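Local coordinates for protein rifin (Plasmodium falciparum, PDB 7JZK) that is a variant surface antigen of the malaria parasite whose V2 domain binds the LAIR1 ectodomain of antibody MGD21, and probably the receptor LAIR1 itself, at residues F39-L44 against D69-A74. Numbering follows the deposited sequence.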
loop_
_atom_site.group_PDB
_atom_site.type_symbol
_atom_site.label_atom_id
_atom_site.label_comp_id
_atom_site.label_asym_id
_atom_site.label_seq_id
_atom_site.Cartn_x
_atom_site.Cartn_y
_atom_site.Cartn_z
ATOM N N PHE B 39 -7.565 10.377 -3.267
ATOM C CA PHE B 39 -7.304 9.026 -2.791
ATOM C C PHE B 39 -8.509 8.107 -2.920
ATOM O O PHE B 39 -8.358 6.899 -2.741
ATOM C CB PHE B 39 -6.865 9.042 -1.327
ATOM C CG PHE B 39 -5.543 9.692 -1.102
ATOM C CD1 PHE B 39 -4.367 8.992 -1.279
ATOM C CD2 PHE B 39 -5.479 11.017 -0.689
ATOM C CE1 PHE B 39 -3.137 9.608 -1.067
ATOM C CE2 PHE B 39 -4.256 11.637 -0.467
ATOM C CZ PHE B 39 -3.085 10.932 -0.659
ATOM N N HIS B 40 -9.679 8.627 -3.283
ATOM C CA HIS B 40 -10.850 7.781 -3.490
ATOM C C HIS B 40 -11.139 6.984 -2.233
ATOM O O HIS B 40 -11.579 5.841 -2.280
ATOM C CB HIS B 40 -10.655 6.894 -4.723
ATOM C CG HIS B 40 -9.869 7.583 -5.801
ATOM N ND1 HIS B 40 -10.389 8.625 -6.548
ATOM C CD2 HIS B 40 -8.577 7.439 -6.200
ATOM C CE1 HIS B 40 -9.465 9.056 -7.392
ATOM N NE2 HIS B 40 -8.355 8.358 -7.197
ATOM N N ILE B 41 -10.988 7.688 -1.115
ATOM C CA ILE B 41 -11.267 7.107 0.221
ATOM C C ILE B 41 -12.357 7.938 0.910
ATOM O O ILE B 41 -12.468 9.110 0.604
ATOM C CB ILE B 41 -9.951 7.037 1.024
ATOM C CG1 ILE B 41 -9.860 5.763 1.857
ATOM C CG2 ILE B 41 -9.704 8.287 1.853
ATOM C CD1 ILE B 41 -9.878 4.508 1.034
ATOM N N ASP B 42 -13.184 7.306 1.736
ATOM C CA ASP B 42 -14.268 7.997 2.471
ATOM C C ASP B 42 -14.019 7.882 3.971
ATOM O O ASP B 42 -14.663 8.605 4.735
ATOM C CB ASP B 42 -15.602 7.350 2.139
ATOM C CG ASP B 42 -15.969 7.502 0.679
ATOM O OD1 ASP B 42 -16.514 8.562 0.324
ATOM O OD2 ASP B 42 -15.693 6.566 -0.088
ATOM N N ASN B 43 -13.114 7.005 4.367
ATOM C CA ASN B 43 -12.873 6.759 5.802
ATOM C C ASN B 43 -11.373 6.756 6.065
ATOM O O ASN B 43 -10.640 6.351 5.179
ATOM C CB ASN B 43 -13.512 5.443 6.236
ATOM C CG ASN B 43 -14.998 5.379 5.965
ATOM O OD1 ASN B 43 -15.776 6.104 6.575
ATOM N ND2 ASN B 43 -15.404 4.509 5.057
ATOM N N LEU B 44 -10.962 7.254 7.226
ATOM C CA LEU B 44 -9.541 7.240 7.619
ATOM C C LEU B 44 -9.414 6.822 9.076
ATOM O O LEU B 44 -10.176 7.321 9.894
ATOM C CB LEU B 44 -8.921 8.616 7.405
ATOM C CG LEU B 44 -7.407 8.653 7.270
ATOM C CD1 LEU B 44 -6.939 7.597 6.286
ATOM C CD2 LEU B 44 -6.957 10.033 6.829
ATOM N N ASP B 69 -0.897 6.483 5.037
ATOM C CA ASP B 69 0.136 5.472 4.820
ATOM C C ASP B 69 -0.218 4.182 5.522
ATOM O O ASP B 69 -0.161 3.104 4.937
ATOM C CB ASP B 69 1.496 5.977 5.324
ATOM C CG ASP B 69 2.582 4.891 5.313
ATOM O OD1 ASP B 69 2.650 4.083 6.269
ATOM O OD2 ASP B 69 3.416 4.841 4.389
ATOM N N THR B 70 -0.617 4.272 6.771
ATOM C CA THR B 70 -0.939 3.070 7.524
ATOM C C THR B 70 -2.120 2.346 6.883
ATOM O O THR B 70 -2.087 1.119 6.693
ATOM C CB THR B 70 -1.255 3.479 8.977
ATOM O OG1 THR B 70 -0.134 4.196 9.515
ATOM C CG2 THR B 70 -1.470 2.262 9.839
ATOM N N GLN B 71 -3.121 3.088 6.435
ATOM C CA GLN B 71 -4.309 2.485 5.781
ATOM C C GLN B 71 -3.925 1.858 4.438
ATOM O O GLN B 71 -4.393 0.761 4.163
ATOM C CB GLN B 71 -5.409 3.535 5.643
ATOM C CG GLN B 71 -6.740 3.001 5.154
ATOM C CD GLN B 71 -7.848 3.945 5.538
ATOM O OE1 GLN B 71 -8.034 4.270 6.705
ATOM N NE2 GLN B 71 -8.597 4.393 4.551
ATOM N N MET B 72 -3.098 2.545 3.648
ATOM C CA MET B 72 -2.680 2.005 2.353
ATOM C C MET B 72 -1.895 0.717 2.534
ATOM O O MET B 72 -2.070 -0.239 1.769
ATOM C CB MET B 72 -1.843 3.030 1.583
ATOM C CG MET B 72 -1.412 2.596 0.183
ATOM S SD MET B 72 -0.698 3.954 -0.792
ATOM C CE MET B 72 -2.234 4.842 -1.105
ATOM N N THR B 73 -1.001 0.670 3.525
ATOM C CA THR B 73 -0.297 -0.587 3.749
ATOM C C THR B 73 -1.275 -1.679 4.171
ATOM O O THR B 73 -1.144 -2.840 3.749
ATOM C CB THR B 73 0.823 -0.407 4.779
ATOM O OG1 THR B 73 1.770 0.541 4.265
ATOM C CG2 THR B 73 1.564 -1.734 5.041
ATOM N N ALA B 74 -2.299 -1.316 4.948
ATOM C CA ALA B 74 -3.214 -2.339 5.456
ATOM C C ALA B 74 -4.260 -2.819 4.446
ATOM O O ALA B 74 -4.731 -3.960 4.559
ATOM C CB ALA B 74 -3.919 -1.830 6.708
#
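Gln71, reaching out from helix 61-75, meets the chain that leaves helix 13-39 with both ends of its side-chain amide; its NH2 gives a hydrogen bond to the backbone oxygen of Asn43. The bond from Gln71 NE2 to Asn43 O is 2.9 Å long and nearly straight, with an N-H...O angle of 174°. Asn43 O lies almost in the plane of the Gln71 amide, whereas NE2 is tilted 30° from the carbonyl plane of Asn43. With CG anti to the backbone N (chi1 -172°) and the chain extended beyond it, the Gln71 amide spans the gap to a backbone whose nearest CA, that of Leu44, is 7.3 Å from the CA of Gln71. Gln71 OE1 accepts the backbone N-H of Asn45, so both ends of the amide are held and its rotation is fixed. These bonds tie the helix to a small antiparallel hairpin, strands 43-44 and 47-48, in the mainly helical V2 domain of this rifin; Asn45 also lies beside the attached glycan. The close-packed part is aliphatic, from the buried Ile41 and Leu44. Ile41 CG1 comes within 3.3 Å of Gln71 NE2 from the opposite direction, and Leu44 CD1 lies 3.5 Å from Gln71 OE1. Leu44 also packs on Ala67 and Ile68 of the same helix and on Leu49 and Phe52 of helix 49-55, while Ile41 rests on Phe88. On the looser side, the exposed Asn43 contributes its backbone oxygen, but its amide is directed off from the helix, and no side-chain atom comes nearer to segment 69-74 than 5.3 Å.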